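Local coordinates for walker-Type ATPase (Pyrococcus abyssi, PDB 2QEN), which probably binds ATP through a P-loop ATPase domain, holds ADP and magnesium in this crystal, and ends in a predicted winged helix-turn-helix domain, at residues L263-L274 / P342-I350. The protein carries 1 engineered substitution. Numbering follows the deposited sequence.
Sequences LEVAKGLIMGEL and PVVATVLRI
Lys267 and Val347 mark where two helices meet almost perpendicularly: the axes of 263-274 and 342-348 cross at -88° and approach to 9.6 Å. So steep a crossing confines contact to a compact patch, and the two segments illustrate how one can be filled by aliphatic groups packing on each other and on backbone, with no polar bond across it. Val347 lies at the centre and buries more surface here than any other residue. Its CG2 lies 3.7 Å from the backbone N of Lys267, while CG1, set opposite the backbone N across the CA–CB bond (chi1 168°), reaches CG2 of Ile270 at 3.9 Å. Both methyls rest against the backbone of Lys267, CG2 also meeting Ala266, and the aliphatic start of the Lys267 chain flanks CG1 before leading away.

Ile270 answers from the other helix. With CG1 beside the backbone N, its CD1 extends between two valines, 3.8 Å from both Val344 CG2 and Val347 CG2. Replacing Ile270 by an alanine removes CD1 and would probably leave Val344 CG2 without its nearest neighbour on this helix and open a gap beside Trp241, which also packs on Ile270. Other aliphatic contacts extend the patch along helix 263-274: Ala266 CB meets Val343 CG1 at 3.7 Å, Leu263 CD2 touches Thr346 CG2 at 4.1 Å, and Leu274 CD1 meets Leu348 CD2 at 3.7 Å. The Thr346 hydroxyl bonds to Pro342 O within its own helix, while its methyl is turned to Leu263; OG1 and the Thr346 amide approach that oxygen from opposite faces of the carbonyl plane.

The patch joins the long helix 255-280 to the chain's last helix, which probably belongs to the predicted winged helix-turn-helix region. With no hydrogen bond between the segments, the junction rests on close methyl packing, while Glu273 of the long helix forms a salt bridge with the ADP-binding Arg41.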
loop_
_atom_site.group_PDB
_atom_site.type_symbol
_atom_site.label_atom_id
_atom_site.label_comp_id
_atom_site.label_asym_id
_atom_site.label_seq_id
_atom_site.Cartn_x
_atom_site.Cartn_y
_atom_site.Cartn_z
ATOM N N LEU A 263 19.335 4.984 -7.889
ATOM C CA LEU A 263 19.735 4.903 -6.484
ATOM C C LEU A 263 19.635 6.243 -5.769
ATOM O O LEU A 263 19.282 6.271 -4.602
ATOM C CB LEU A 263 21.149 4.289 -6.329
ATOM C CG LEU A 263 21.242 2.811 -6.775
ATOM C CD1 LEU A 263 22.646 2.206 -6.648
ATOM C CD2 LEU A 263 20.205 1.923 -6.069
ATOM N N GLU A 264 19.947 7.330 -6.482
ATOM C CA GLU A 264 19.722 8.712 -6.032
ATOM C C GLU A 264 18.256 8.991 -5.703
ATOM O O GLU A 264 17.946 9.493 -4.627
ATOM C CB GLU A 264 20.158 9.712 -7.113
ATOM C CG GLU A 264 21.656 9.858 -7.310
ATOM C CD GLU A 264 22.009 10.786 -8.474
ATOM O OE1 GLU A 264 21.066 11.302 -9.143
ATOM O OE2 GLU A 264 23.224 11.009 -8.708
ATOM N N VAL A 265 17.370 8.710 -6.661
ATOM C CA VAL A 265 15.922 8.837 -6.462
ATOM C C VAL A 265 15.444 7.979 -5.276
ATOM O O VAL A 265 14.739 8.475 -4.412
ATOM C CB VAL A 265 15.117 8.554 -7.769
ATOM C CG1 VAL A 265 13.609 8.430 -7.499
ATOM C CG2 VAL A 265 15.354 9.683 -8.797
ATOM N N ALA A 266 15.841 6.707 -5.236
ATOM C CA ALA A 266 15.501 5.828 -4.112
ATOM C C ALA A 266 16.012 6.391 -2.782
ATOM O O ALA A 266 15.245 6.506 -1.822
ATOM C CB ALA A 266 16.038 4.435 -4.348
ATOM N N LYS A 267 17.292 6.769 -2.735
ATOM C CA LYS A 267 17.874 7.362 -1.531
ATOM C C LYS A 267 17.051 8.542 -1.001
ATOM O O LYS A 267 16.800 8.627 0.203
ATOM C CB LYS A 267 19.330 7.777 -1.754
ATOM C CG LYS A 267 20.050 8.161 -0.469
ATOM C CD LYS A 267 21.533 8.476 -0.678
ATOM C CE LYS A 267 21.787 9.958 -1.030
ATOM N NZ LYS A 267 23.241 10.344 -0.967
ATOM N N GLY A 268 16.612 9.422 -1.902
ATOM C CA GLY A 268 15.833 10.604 -1.524
ATOM C C GLY A 268 14.543 10.251 -0.809
ATOM O O GLY A 268 14.281 10.723 0.296
ATOM N N LEU A 269 13.750 9.394 -1.436
ATOM C CA LEU A 269 12.458 8.966 -0.893
ATOM C C LEU A 269 12.609 8.202 0.430
ATOM O O LEU A 269 11.941 8.516 1.433
ATOM C CB LEU A 269 11.708 8.120 -1.933
ATOM C CG LEU A 269 11.391 8.751 -3.298
ATOM C CD1 LEU A 269 10.908 7.688 -4.285
ATOM C CD2 LEU A 269 10.347 9.857 -3.193
ATOM N N ILE A 270 13.517 7.227 0.437
ATOM C CA ILE A 270 13.755 6.384 1.613
ATOM C C ILE A 270 14.291 7.189 2.797
ATOM O O ILE A 270 13.954 6.917 3.954
ATOM C CB ILE A 270 14.670 5.179 1.249
ATOM C CG1 ILE A 270 13.918 4.253 0.284
ATOM C CG2 ILE A 270 15.148 4.422 2.507
ATOM C CD1 ILE A 270 14.790 3.437 -0.631
ATOM N N MET A 271 15.109 8.194 2.502
ATOM C CA MET A 271 15.668 9.055 3.538
ATOM C C MET A 271 14.557 9.851 4.213
ATOM O O MET A 271 14.604 10.097 5.427
ATOM C CB MET A 271 16.712 10.001 2.945
ATOM C CG MET A 271 18.005 10.064 3.730
ATOM S SD MET A 271 18.895 8.489 3.713
ATOM C CE MET A 271 19.509 8.439 5.396
ATOM N N GLY A 272 13.562 10.244 3.412
ATOM C CA GLY A 272 12.385 10.986 3.887
ATOM C C GLY A 272 11.583 10.167 4.882
ATOM O O GLY A 272 11.168 10.678 5.918
ATOM N N GLU A 273 11.374 8.893 4.555
ATOM C CA GLU A 273 10.708 7.938 5.438
ATOM C C GLU A 273 11.546 7.573 6.668
ATOM O O GLU A 273 11.002 7.377 7.755
ATOM C CB GLU A 273 10.360 6.667 4.681
ATOM C CG GLU A 273 9.351 6.855 3.589
ATOM C CD GLU A 273 9.528 5.870 2.455
ATOM O OE1 GLU A 273 10.026 4.747 2.690
ATOM O OE2 GLU A 273 9.160 6.226 1.317
ATOM N N LEU A 274 12.861 7.481 6.500
ATOM C CA LEU A 274 13.741 7.235 7.634
ATOM C C LEU A 274 13.766 8.419 8.618
ATOM O O LEU A 274 13.960 8.215 9.823
ATOM C CB LEU A 274 15.152 6.863 7.164
ATOM C CG LEU A 274 15.337 5.524 6.441
ATOM C CD1 LEU A 274 16.762 5.428 5.885
ATOM C CD2 LEU A 274 15.022 4.314 7.337
ATOM N N PRO A 342 15.078 -4.809 -0.936
ATOM C CA PRO A 342 16.541 -4.853 -1.143
ATOM C C PRO A 342 17.171 -3.515 -1.550
ATOM O O PRO A 342 18.360 -3.299 -1.309
ATOM C CB PRO A 342 16.699 -5.860 -2.286
ATOM C CG PRO A 342 15.391 -5.864 -2.967
ATOM C CD PRO A 342 14.381 -5.697 -1.880
ATOM N N VAL A 343 16.389 -2.644 -2.184
ATOM C CA VAL A 343 16.824 -1.283 -2.490
ATOM C C VAL A 343 16.951 -0.421 -1.210
ATOM O O VAL A 343 17.911 0.336 -1.061
ATOM C CB VAL A 343 15.932 -0.655 -3.586
ATOM C CG1 VAL A 343 16.311 0.799 -3.873
ATOM C CG2 VAL A 343 16.011 -1.491 -4.849
ATOM N N VAL A 344 16.005 -0.552 -0.277
ATOM C CA VAL A 344 16.154 0.049 1.053
ATOM C C VAL A 344 17.474 -0.398 1.709
ATOM O O VAL A 344 18.223 0.428 2.226
ATOM C CB VAL A 344 14.916 -0.204 1.967
ATOM C CG1 VAL A 344 15.145 0.311 3.396
ATOM C CG2 VAL A 344 13.700 0.463 1.392
ATOM N N ALA A 345 17.771 -1.695 1.656
ATOM C CA ALA A 345 19.050 -2.199 2.144
ATOM C C ALA A 345 20.269 -1.522 1.467
ATOM O O ALA A 345 21.217 -1.109 2.149
ATOM C CB ALA A 345 19.109 -3.729 2.006
ATOM N N THR A 346 20.236 -1.406 0.136
ATOM C CA THR A 346 21.281 -0.706 -0.629
ATOM C C THR A 346 21.471 0.740 -0.154
ATOM O O THR A 346 22.595 1.178 0.060
ATOM C CB THR A 346 20.993 -0.760 -2.149
ATOM O OG1 THR A 346 20.994 -2.130 -2.574
ATOM C CG2 THR A 346 22.047 0.012 -2.966
ATOM N N VAL A 347 20.361 1.452 0.038
ATOM C CA VAL A 347 20.352 2.838 0.539
ATOM C C VAL A 347 20.886 2.962 1.978
ATOM O O VAL A 347 21.649 3.877 2.275
ATOM C CB VAL A 347 18.918 3.476 0.413
ATOM C CG1 VAL A 347 18.805 4.794 1.194
ATOM C CG2 VAL A 347 18.544 3.690 -1.049
ATOM N N LEU A 348 20.499 2.041 2.858
ATOM C CA LEU A 348 21.028 2.020 4.244
ATOM C C LEU A 348 22.536 1.720 4.368
ATOM O O LEU A 348 23.161 2.139 5.326
ATOM C CB LEU A 348 20.231 1.067 5.144
ATOM C CG LEU A 348 18.768 1.395 5.466
ATOM C CD1 LEU A 348 18.019 0.105 5.734
ATOM C CD2 LEU A 348 18.632 2.365 6.648
ATOM N N ARG A 349 23.102 0.990 3.406
ATOM C CA ARG A 349 24.549 0.742 3.365
ATOM C C ARG A 349 25.283 1.944 2.780
ATOM O O ARG A 349 26.512 1.985 2.773
ATOM C CB ARG A 349 24.876 -0.511 2.550
ATOM C CG ARG A 349 24.533 -1.811 3.238
ATOM C CD ARG A 349 25.111 -2.982 2.478
ATOM N NE ARG A 349 24.417 -3.245 1.216
ATOM C CZ ARG A 349 23.333 -4.007 1.086
ATOM N NH1 ARG A 349 22.783 -4.597 2.148
ATOM N NH2 ARG A 349 22.798 -4.174 -0.118
ATOM N N ILE A 350 24.485 2.900 2.296
ATOM C CA ILE A 350 24.868 4.212 1.746
ATOM C C ILE A 350 24.941 4.209 0.209
ATOM O O ILE A 350 25.903 3.728 -0.395
ATOM C CB ILE A 350 26.095 4.863 2.441
ATOM C CG1 ILE A 350 25.767 5.175 3.908
ATOM C CG2 ILE A 350 26.511 6.163 1.726
ATOM C CD1 ILE A 350 27.016 5.414 4.799
ATOM O OXT ILE A 350 24.009 4.685 -0.462
#